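Local coordinates for protein Nrps/pks (Streptomyces albus, PDB 4OPE) that probably catalyses the decarboxylative condensation that extends a polyketide chain, as a ketosynthase domain of the oxazolomycin assembly line, at residues H90-R96 / L127-Y132; E107-R113 / L489-P493; G306-A310 / A360-V364; D507-A511 / P522-T526. The contacts are given in a common frame with arbitrary orientation. Residues are numbered along the deposited sequence.

Contacts 1 and 3 are buried in the ketosynthase body, on opposite sides of the chain's centre, with centres about 27 Å apart. Contact 1 packs a tyrosine ring on a proline and adds a helix cap, an amide and two waters; contact 3 seals a lysine-glutamate pair between helix and sheet. Helix 93-108 takes part twice: its N-terminal end lies in contact 1, its C-terminal end in contact 2. Contact 2 is a surface seam, rich in charge and water, that reaches the loop after helix 481-488. Beyond it, with centres about 22 Å apart, partly buried contact 4 ties a helix to an edge strand of the separate three-stranded sheet, chiefly through one arginine beside an alanine-valine contact.

Contact 1 (H90-R96 / L127-Y132)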
# COMPACT_ATOMS: atom_id res chain seq x y z
N HIS A 90 2.75 -8.67 -21.26
CA HIS A 90 3.85 -8.75 -20.30
C HIS A 90 3.49 -8.14 -18.94
O HIS A 90 4.28 -8.25 -18.00
CB HIS A 90 5.17 -8.13 -20.88
CG HIS A 90 5.86 -9.01 -21.87
ND1 HIS A 90 5.55 -9.01 -23.21
CD2 HIS A 90 6.82 -9.96 -21.71
CE1 HIS A 90 6.28 -9.91 -23.84
NE2 HIS A 90 7.06 -10.50 -22.95
N ILE A 91 2.31 -7.52 -18.82
CA ILE A 91 1.85 -7.11 -17.51
C ILE A 91 0.65 -7.91 -17.03
O ILE A 91 -0.13 -8.44 -17.81
CB ILE A 91 1.55 -5.62 -17.42
CG1 ILE A 91 0.21 -5.33 -18.04
CG2 ILE A 91 2.66 -4.85 -18.10
CD1 ILE A 91 -0.19 -3.88 -17.99
N ASP A 92 0.56 -7.97 -15.70
CA ASP A 92 -0.39 -8.76 -14.93
C ASP A 92 -1.79 -8.35 -15.30
O ASP A 92 -2.04 -7.18 -15.44
CB ASP A 92 -0.17 -8.46 -13.45
CG ASP A 92 -0.76 -9.50 -12.53
OD1 ASP A 92 -1.98 -9.78 -12.63
OD2 ASP A 92 0.01 -10.01 -11.69
N PRO A 93 -2.72 -9.31 -15.43
CA PRO A 93 -4.09 -8.98 -15.73
C PRO A 93 -4.77 -8.14 -14.66
O PRO A 93 -5.75 -7.50 -14.94
CB PRO A 93 -4.77 -10.35 -15.86
CG PRO A 93 -3.85 -11.31 -15.27
CD PRO A 93 -2.50 -10.75 -15.53
N GLN A 94 -4.25 -8.12 -13.45
CA GLN A 94 -4.77 -7.23 -12.42
C GLN A 94 -4.63 -5.78 -12.87
O GLN A 94 -5.56 -5.02 -12.72
CB GLN A 94 -4.07 -7.50 -11.07
CG GLN A 94 -4.32 -8.92 -10.58
CD GLN A 94 -3.58 -9.34 -9.30
OE1 GLN A 94 -3.99 -10.31 -8.63
NE2 GLN A 94 -2.50 -8.65 -8.97
N GLU A 95 -3.49 -5.40 -13.43
CA GLU A 95 -3.31 -4.03 -13.92
C GLU A 95 -4.29 -3.70 -15.06
O GLU A 95 -4.89 -2.67 -15.10
CB GLU A 95 -1.88 -3.86 -14.40
CG GLU A 95 -1.48 -2.44 -14.77
CD GLU A 95 0.04 -2.25 -14.94
OE1 GLU A 95 0.82 -3.23 -14.92
OE2 GLU A 95 0.46 -1.10 -15.11
N ARG A 96 -4.50 -4.63 -15.94
CA ARG A 96 -5.33 -4.37 -17.08
C ARG A 96 -6.80 -4.28 -16.72
O ARG A 96 -7.53 -3.41 -17.19
CB ARG A 96 -5.15 -5.49 -18.07
CG ARG A 96 -3.68 -5.74 -18.45
CD ARG A 96 -3.61 -6.79 -19.53
NE ARG A 96 -2.74 -7.89 -19.18
CZ ARG A 96 -2.99 -9.16 -19.46
NH1 ARG A 96 -4.14 -9.54 -20.02
NH2 ARG A 96 -2.10 -10.05 -19.15
N LEU A 127 -3.96 -4.86 -3.31
CA LEU A 127 -3.58 -6.15 -3.92
C LEU A 127 -2.76 -6.95 -2.93
O LEU A 127 -2.13 -6.37 -2.04
CB LEU A 127 -2.74 -5.90 -5.14
CG LEU A 127 -3.29 -4.92 -6.18
CD1 LEU A 127 -2.52 -3.62 -6.14
CD2 LEU A 127 -3.12 -5.52 -7.55
N MSE A 128 -2.79 -8.27 -3.07
CA MSE A 128 -1.99 -9.18 -2.18
C MSE A 128 -1.24 -10.29 -2.87
O MSE A 128 -0.48 -11.00 -2.25
CB MSE A 128 -2.88 -9.78 -1.09
CG MSE A 128 -3.78 -10.91 -1.56
SE MSE A 128 -4.69 -11.80 -0.03
CE MSE A 128 -3.28 -12.99 0.67
N TYR A 129 -1.46 -10.47 -4.16
CA TYR A 129 -0.69 -11.41 -4.91
C TYR A 129 -0.26 -10.75 -6.19
O TYR A 129 -0.94 -9.88 -6.71
CB TYR A 129 -1.49 -12.66 -5.26
CG TYR A 129 -1.89 -13.51 -4.09
CD1 TYR A 129 -0.96 -14.15 -3.33
CD2 TYR A 129 -3.23 -13.72 -3.78
CE1 TYR A 129 -1.32 -14.94 -2.25
CE2 TYR A 129 -3.60 -14.50 -2.70
CZ TYR A 129 -2.63 -15.12 -1.94
OH TYR A 129 -2.97 -15.92 -0.88
N GLY A 130 0.86 -11.20 -6.69
CA GLY A 130 1.31 -10.79 -7.99
C GLY A 130 1.97 -11.98 -8.63
O GLY A 130 3.16 -12.03 -8.72
N HIS A 131 1.15 -12.92 -9.07
CA HIS A 131 1.61 -14.14 -9.63
C HIS A 131 1.91 -14.14 -11.08
O HIS A 131 2.67 -15.01 -11.52
CB HIS A 131 0.59 -15.23 -9.38
CG HIS A 131 0.51 -15.64 -7.96
ND1 HIS A 131 1.60 -15.61 -7.11
CD2 HIS A 131 -0.54 -16.03 -7.21
CE1 HIS A 131 1.23 -16.01 -5.91
NE2 HIS A 131 -0.06 -16.26 -5.94
N TYR A 132 1.37 -13.22 -11.85
CA TYR A 132 1.63 -13.23 -13.29
C TYR A 132 3.13 -13.10 -13.55
O TYR A 132 3.64 -13.67 -14.54
CB TYR A 132 0.90 -12.11 -13.99
CG TYR A 132 0.83 -12.26 -15.49
CD1 TYR A 132 0.02 -13.23 -16.07
CD2 TYR A 132 1.51 -11.38 -16.34
CE1 TYR A 132 -0.10 -13.34 -17.45
CE2 TYR A 132 1.40 -11.49 -17.72
CZ TYR A 132 0.60 -12.48 -18.27
OH TYR A 132 0.44 -12.61 -19.63
O HOH W 1 -3.97 -9.76 -5.74
O HOH W 2 -2.11 -12.55 -8.84
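In this thiolase-fold ketosynthase, the capped start of helix 93-108 sits against the irregular loop that follows strand 121-126. Y132 gives up the most surface. Its ring lies under P93, whose CD is 3.8 Å from the ring centroid in a CH-pi contact over the face, while I91 O comes to 3.4 Å from CE2 of Y132. The backbone at I91 is held in place by R96, which curls back to give I91 O two hydrogen bonds, from NE at 3.0 Å and NH2 at 2.9 Å. The Y132 hydroxyl is paired with E89 O and L577 N, and W576 meets the ring edge-to-face, so the chain's C-terminal tail closes over this side.

D92 is the N-cap: its OD1 accepts from Q94 N at 2.9 Å. The other oxygen, OD2, bonds S150 OG and receives only a weak hydrogen bond from Y132 N, 3.5 Å away; here the backbones draw nearest, CA of D92 lying 5.2 Å from CA of Y132.

CB of Q94 points toward the loop, and both ends of its amide are bound. OE1 bonds V205 N, next to strand 197-204, and accepts from waters 1 and 2, which in turn accept from Y129 N and H131 N. The direct link is Q94 NE2 to Y129 O, a nearly straight hydrogen bond of 3.0 Å.

Contact 2 (E107-R113 / L489-P493); sequences EDAGTSR and LTREP
Run the two segments parallel, with CA of G110 5.6 Å from CA of T490 and CA of S112 5.9 Å from CA of E492. Helix 93-108 ends here in a Schellman motif: G110 has positive phi (64°), and its N bonds E107 O at 3.0 Å. T111 and S112 are extended, and S112, chi1 p, caps the next helix through OG to A115 N.

Two acid-arginine pairs reach across. R113 (m, t, m) lays its guanidinium edge-on to E492, itself t, t: NH2 to OE2 is 2.8 Å and NE to OE1 3.1 Å, a bidentate salt bridge. E107 (m, t) and R491 (m, then extended) make only a long one, NH1 to OE1 at 3.8 Å, the oxygen lying over the guanidinium face. Hydrogen bonds tie E107 OE1 to Y568 N and R491 NH1 to P566 O, and water 4 joins E107 OE2 to R491 NH1.

T490, chi1 p, rests its CB 3.4 Å from G110 O; its OG1 bonds T487 O, and water 6 links it to T111 O. The Schellman end of helix 93-108 thus meets, across a hydrated seam, the loop before strand 496-502, probably part of the subdomain flanking such ketosynthases.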
# COMPACT_ATOMS: atom_id res chain seq x y z
N GLU A 107 -18.23 5.84 -15.40
CA GLU A 107 -19.53 5.76 -16.05
C GLU A 107 -20.64 5.53 -15.04
O GLU A 107 -21.69 6.17 -15.11
CB GLU A 107 -19.54 4.71 -17.15
CG GLU A 107 -18.51 5.02 -18.22
CD GLU A 107 -18.63 4.15 -19.46
OE1 GLU A 107 -19.02 2.93 -19.29
OE2 GLU A 107 -18.32 4.70 -20.57
N ASP A 108 -20.42 4.69 -14.05
CA ASP A 108 -21.48 4.46 -13.08
C ASP A 108 -21.73 5.69 -12.22
O ASP A 108 -22.85 6.00 -11.90
CB ASP A 108 -21.21 3.24 -12.22
CG ASP A 108 -22.35 2.96 -11.23
OD1 ASP A 108 -23.45 2.46 -11.63
OD2 ASP A 108 -22.12 3.26 -10.04
N ALA A 109 -20.70 6.42 -11.87
CA ALA A 109 -20.87 7.68 -11.20
C ALA A 109 -21.44 8.80 -12.06
O ALA A 109 -21.61 9.89 -11.52
CB ALA A 109 -19.52 8.14 -10.64
N GLY A 110 -21.68 8.60 -13.37
CA GLY A 110 -22.08 9.71 -14.25
C GLY A 110 -21.06 10.85 -14.47
O GLY A 110 -21.39 12.03 -14.55
N THR A 111 -19.81 10.48 -14.66
CA THR A 111 -18.78 11.45 -14.80
C THR A 111 -17.75 10.98 -15.81
O THR A 111 -18.01 10.03 -16.54
CB THR A 111 -18.13 11.75 -13.43
OG1 THR A 111 -17.39 12.96 -13.51
CG2 THR A 111 -17.20 10.64 -13.02
N SER A 112 -16.59 11.64 -15.83
CA SER A 112 -15.57 11.43 -16.84
C SER A 112 -14.24 12.03 -16.41
O SER A 112 -14.20 12.89 -15.51
CB SER A 112 -15.99 12.14 -18.14
OG SER A 112 -16.24 13.52 -17.87
N ARG A 113 -13.16 11.58 -17.05
CA ARG A 113 -11.85 12.22 -16.91
C ARG A 113 -11.96 13.73 -16.92
O ARG A 113 -11.46 14.43 -16.01
CB ARG A 113 -10.96 11.84 -18.07
CG ARG A 113 -10.55 10.40 -18.00
CD ARG A 113 -9.48 9.98 -19.01
NE ARG A 113 -9.99 9.92 -20.37
CZ ARG A 113 -9.25 9.57 -21.41
NH1 ARG A 113 -7.99 9.25 -21.25
NH2 ARG A 113 -9.80 9.51 -22.59
N LEU A 489 -25.32 11.39 -21.80
CA LEU A 489 -24.68 12.66 -22.09
C LEU A 489 -23.61 13.05 -21.06
O LEU A 489 -22.90 14.05 -21.25
CB LEU A 489 -25.71 13.77 -22.21
CG LEU A 489 -26.66 13.54 -23.38
CD1 LEU A 489 -27.80 14.56 -23.36
CD2 LEU A 489 -25.86 13.61 -24.67
N THR A 490 -23.46 12.27 -20.01
CA THR A 490 -22.34 12.53 -19.12
C THR A 490 -21.11 11.73 -19.54
O THR A 490 -20.01 11.94 -19.01
CB THR A 490 -22.66 12.13 -17.69
OG1 THR A 490 -22.65 10.69 -17.61
CG2 THR A 490 -23.99 12.71 -17.30
N ARG A 491 -21.30 10.83 -20.49
CA ARG A 491 -20.20 10.00 -20.89
C ARG A 491 -19.25 10.65 -21.85
O ARG A 491 -19.63 11.40 -22.73
CB ARG A 491 -20.75 8.71 -21.52
CG ARG A 491 -21.36 7.82 -20.46
CD ARG A 491 -21.65 6.44 -21.02
NE ARG A 491 -22.30 5.64 -19.99
CZ ARG A 491 -22.53 4.35 -20.08
NH1 ARG A 491 -22.19 3.67 -21.20
NH2 ARG A 491 -23.13 3.77 -19.06
N GLU A 492 -17.98 10.31 -21.74
CA GLU A 492 -16.97 10.93 -22.55
C GLU A 492 -17.24 10.67 -24.04
O GLU A 492 -17.48 9.53 -24.45
CB GLU A 492 -15.62 10.42 -22.15
CG GLU A 492 -14.52 10.97 -22.99
CD GLU A 492 -13.17 10.49 -22.54
OE1 GLU A 492 -12.86 10.51 -21.30
OE2 GLU A 492 -12.41 10.11 -23.47
N PRO A 493 -17.24 11.74 -24.86
CA PRO A 493 -17.55 11.60 -26.29
C PRO A 493 -16.36 11.08 -27.05
O PRO A 493 -15.24 11.55 -26.86
CB PRO A 493 -17.86 13.06 -26.74
CG PRO A 493 -18.08 13.81 -25.47
CD PRO A 493 -17.21 13.15 -24.44
O HOH W 3 -24.29 4.39 -16.21
O HOH W 4 -19.77 4.19 -22.62
O HOH W 5 -22.69 6.98 -17.56
O HOH W 6 -20.54 8.96 -17.51
O HOH W 7 -19.17 13.89 -17.30
O HOH W 8 -13.86 9.57 -18.99

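Contact 3 (G306-A310 / A360-V364); sequences GYLEA and ALTKV
Set a short strand, 308-309, beside a helical turn, A360-V364, with CA of E309 6.6 Å from CA of A360. The extended backbone alternates, so CB of Y307 and of E309 points toward the helix while that of L308 points away.

In the ionic part, K363 stretches out from chi1 t, chi2 lying between wells at -145°, to place NZ 2.6 Å from E309 OE1 in a salt bridge. E309 bends to meet it, chi1 t and chi2 p, and its second oxygen, OE2, bonds V345 N.

A further hydrogen bond runs from K363 NZ to Y307 OH at 2.7 Å. Y307 has chi1 t, chi2 81°, and presents its ring edge, so the ammonium group is shared between phenol and carboxylate.

Apolar contact is made by the stem of E309: CG lies 3.6 Å from A360 CB, and CB 3.9 Å from CG2 of V364 (chi1 t).

E309 and A310 open the EAHGTGT sequence characteristic of ketosynthases. Helix 356-370 belongs to a beta-alpha-beta crossover of the thiolase fold, from strand 340-343 to the parallel strand 393-395; strand 308-309 runs between 340-343 and 416-422, A360 and V364 touch I419 of 416-422, and K363 leans on L31 of helix 24-33.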
# COMPACT_ATOMS: atom_id res chain seq x y z
N GLY A 306 -28.40 -2.13 10.87
CA GLY A 306 -29.33 -2.94 10.06
C GLY A 306 -28.84 -4.25 9.49
O GLY A 306 -29.64 -5.14 9.21
N TYR A 307 -27.54 -4.39 9.29
CA TYR A 307 -26.97 -5.57 8.64
C TYR A 307 -25.49 -5.58 8.85
O TYR A 307 -24.86 -4.54 8.90
CB TYR A 307 -27.26 -5.57 7.12
CG TYR A 307 -26.72 -6.77 6.41
CD1 TYR A 307 -27.39 -7.97 6.40
CD2 TYR A 307 -25.55 -6.69 5.72
CE1 TYR A 307 -26.91 -9.07 5.74
CE2 TYR A 307 -25.03 -7.80 5.08
CZ TYR A 307 -25.71 -8.97 5.10
OH TYR A 307 -25.15 -10.04 4.44
N LEU A 308 -24.94 -6.78 8.97
CA LEU A 308 -23.50 -6.99 9.21
C LEU A 308 -22.98 -7.94 8.13
O LEU A 308 -23.35 -9.12 8.11
CB LEU A 308 -23.28 -7.60 10.59
CG LEU A 308 -21.89 -7.68 11.24
CD1 LEU A 308 -20.91 -8.65 10.61
CD2 LEU A 308 -21.23 -6.32 11.27
N GLU A 309 -22.19 -7.40 7.20
CA GLU A 309 -21.56 -8.16 6.14
C GLU A 309 -20.28 -8.60 6.71
O GLU A 309 -19.34 -7.79 6.91
CB GLU A 309 -21.32 -7.30 4.90
CG GLU A 309 -20.46 -7.94 3.83
CD GLU A 309 -21.05 -9.23 3.21
OE1 GLU A 309 -22.30 -9.48 3.22
OE2 GLU A 309 -20.23 -10.01 2.66
N ALA A 310 -20.23 -9.88 7.02
CA ALA A 310 -19.15 -10.40 7.86
C ALA A 310 -18.00 -10.86 7.01
O ALA A 310 -18.14 -11.15 5.82
CB ALA A 310 -19.67 -11.56 8.67
N ALA A 360 -17.70 -7.34 -0.84
CA ALA A 360 -18.52 -7.25 0.35
C ALA A 360 -19.28 -5.90 0.32
O ALA A 360 -20.50 -5.81 0.54
CB ALA A 360 -17.65 -7.36 1.58
N LEU A 361 -18.52 -4.86 0.02
CA LEU A 361 -19.01 -3.52 0.03
C LEU A 361 -20.03 -3.33 -1.06
O LEU A 361 -21.04 -2.66 -0.87
CB LEU A 361 -17.81 -2.68 -0.21
CG LEU A 361 -17.85 -1.21 -0.38
CD1 LEU A 361 -18.55 -0.68 0.83
CD2 LEU A 361 -16.41 -0.73 -0.40
N THR A 362 -19.76 -3.91 -2.22
CA THR A 362 -20.64 -3.81 -3.35
C THR A 362 -21.94 -4.51 -3.03
O THR A 362 -23.04 -4.00 -3.30
CB THR A 362 -20.00 -4.41 -4.60
OG1 THR A 362 -18.81 -3.69 -4.91
CG2 THR A 362 -20.91 -4.33 -5.80
N LYS A 363 -21.85 -5.66 -2.39
CA LYS A 363 -23.06 -6.36 -1.99
C LYS A 363 -23.93 -5.50 -1.11
O LYS A 363 -25.10 -5.50 -1.25
CB LYS A 363 -22.71 -7.62 -1.26
CG LYS A 363 -23.91 -8.44 -0.88
CD LYS A 363 -23.62 -9.08 0.46
CE LYS A 363 -24.40 -10.36 0.63
NZ LYS A 363 -24.23 -10.85 2.03
N VAL A 364 -23.36 -4.77 -0.18
CA VAL A 364 -24.16 -3.89 0.67
C VAL A 364 -24.79 -2.72 -0.12
O VAL A 364 -25.98 -2.40 0.03
CB VAL A 364 -23.29 -3.34 1.79
CG1 VAL A 364 -24.00 -2.24 2.57
CG2 VAL A 364 -22.92 -4.49 2.71

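Contact 4 (D507-A511 / P522-T526); sequences DLADA and PRVLT
Take a turn of helix, D507-A511, and set it against the entry to strand 524-528, with CA of A511 6.8 Å from CA of V524. D507 begins the contact. Its chi1 is p (79°), which brings OD1 to a very short 2.5 Å from R523 NH2 in a salt bridge; OD2 bonds T504 OG1. D507 O is shared as well: it accepts from A511 N at 3.2 Å within the helix, from R523 NH1 at 3.1 Å, and weakly from R523 NH2 at 3.2 Å. The arginine reaches this spot with its first three chi angles m, t and p, and NH2 has another acceptor in V501 O.

CB of L508 points away, and its side chain packs on F502 and L472. One turn on from D507, A511 points its CB at the partner, lying over a face of the R523 guanidinium, 3.8 Å from NH1. The same CB is 4.0 Å from V524 CG2 (V524 chi1 t), and A511 O is 3.7 Å from that methyl.

Helix 505-516 thus bridges two neighbouring antiparallel strands, 496-502 and 524-528, packing across them as in the small alpha/beta subdomain that flanks modular polyketide synthase ketosynthases.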
# COMPACT_ATOMS: atom_id res chain seq x y z
N ASP A 507 -39.75 2.91 -27.71
CA ASP A 507 -39.54 3.38 -29.04
C ASP A 507 -38.08 3.62 -29.31
O ASP A 507 -37.67 3.51 -30.43
CB ASP A 507 -40.50 4.53 -29.45
CG ASP A 507 -40.12 5.87 -28.91
OD1 ASP A 507 -39.07 6.39 -29.32
OD2 ASP A 507 -40.94 6.43 -28.13
N LEU A 508 -37.29 3.89 -28.28
CA LEU A 508 -35.83 3.93 -28.44
C LEU A 508 -35.26 2.55 -28.79
O LEU A 508 -34.51 2.41 -29.77
CB LEU A 508 -35.19 4.43 -27.17
CG LEU A 508 -33.66 4.46 -27.09
CD1 LEU A 508 -33.09 5.31 -28.20
CD2 LEU A 508 -33.26 5.02 -25.74
N ALA A 509 -35.62 1.53 -28.01
CA ALA A 509 -35.20 0.16 -28.33
C ALA A 509 -35.58 -0.23 -29.76
O ALA A 509 -34.77 -0.77 -30.49
CB ALA A 509 -35.81 -0.82 -27.34
N ASP A 510 -36.81 0.03 -30.16
CA ASP A 510 -37.25 -0.19 -31.52
C ASP A 510 -36.27 0.41 -32.54
O ASP A 510 -35.91 -0.23 -33.54
CB ASP A 510 -38.59 0.52 -31.74
CG ASP A 510 -39.78 -0.22 -31.11
OD1 ASP A 510 -39.67 -1.42 -30.78
OD2 ASP A 510 -40.85 0.42 -30.97
N ALA A 511 -35.87 1.67 -32.32
CA ALA A 511 -35.04 2.31 -33.30
C ALA A 511 -33.66 1.67 -33.34
O ALA A 511 -33.11 1.45 -34.41
CB ALA A 511 -34.92 3.80 -33.03
N PRO A 522 -35.29 6.46 -40.31
CA PRO A 522 -35.18 7.93 -40.31
C PRO A 522 -34.79 8.54 -38.94
O PRO A 522 -34.21 9.63 -38.89
CB PRO A 522 -36.61 8.40 -40.67
CG PRO A 522 -37.48 7.19 -40.49
CD PRO A 522 -36.60 6.02 -40.83
N ARG A 523 -35.13 7.85 -37.85
CA ARG A 523 -34.82 8.35 -36.52
C ARG A 523 -33.38 8.13 -36.05
O ARG A 523 -32.99 8.78 -35.10
CB ARG A 523 -35.75 7.77 -35.47
CG ARG A 523 -37.20 8.08 -35.70
CD ARG A 523 -38.05 7.06 -34.98
NE ARG A 523 -37.82 7.21 -33.56
CZ ARG A 523 -38.03 6.28 -32.64
NH1 ARG A 523 -38.52 5.09 -32.96
NH2 ARG A 523 -37.73 6.57 -31.39
N VAL A 524 -32.60 7.27 -36.71
CA VAL A 524 -31.23 7.03 -36.32
C VAL A 524 -30.20 7.75 -37.18
O VAL A 524 -30.14 7.52 -38.38
CB VAL A 524 -30.92 5.54 -36.37
CG1 VAL A 524 -29.50 5.31 -35.94
CG2 VAL A 524 -31.85 4.79 -35.43
N LEU A 525 -29.37 8.60 -36.59
CA LEU A 525 -28.31 9.27 -37.34
C LEU A 525 -26.95 8.71 -36.92
O LEU A 525 -26.75 8.36 -35.78
CB LEU A 525 -28.33 10.76 -37.09
CG LEU A 525 -29.68 11.49 -37.10
CD1 LEU A 525 -29.52 12.95 -36.68
CD2 LEU A 525 -30.34 11.38 -38.46
N THR A 526 -26.00 8.65 -37.84
CA THR A 526 -24.69 8.17 -37.52
C THR A 526 -23.66 9.05 -38.19
O THR A 526 -23.93 9.65 -39.21
CB THR A 526 -24.44 6.71 -37.97
OG1 THR A 526 -24.36 6.66 -39.38
CG2 THR A 526 -25.52 5.77 -37.50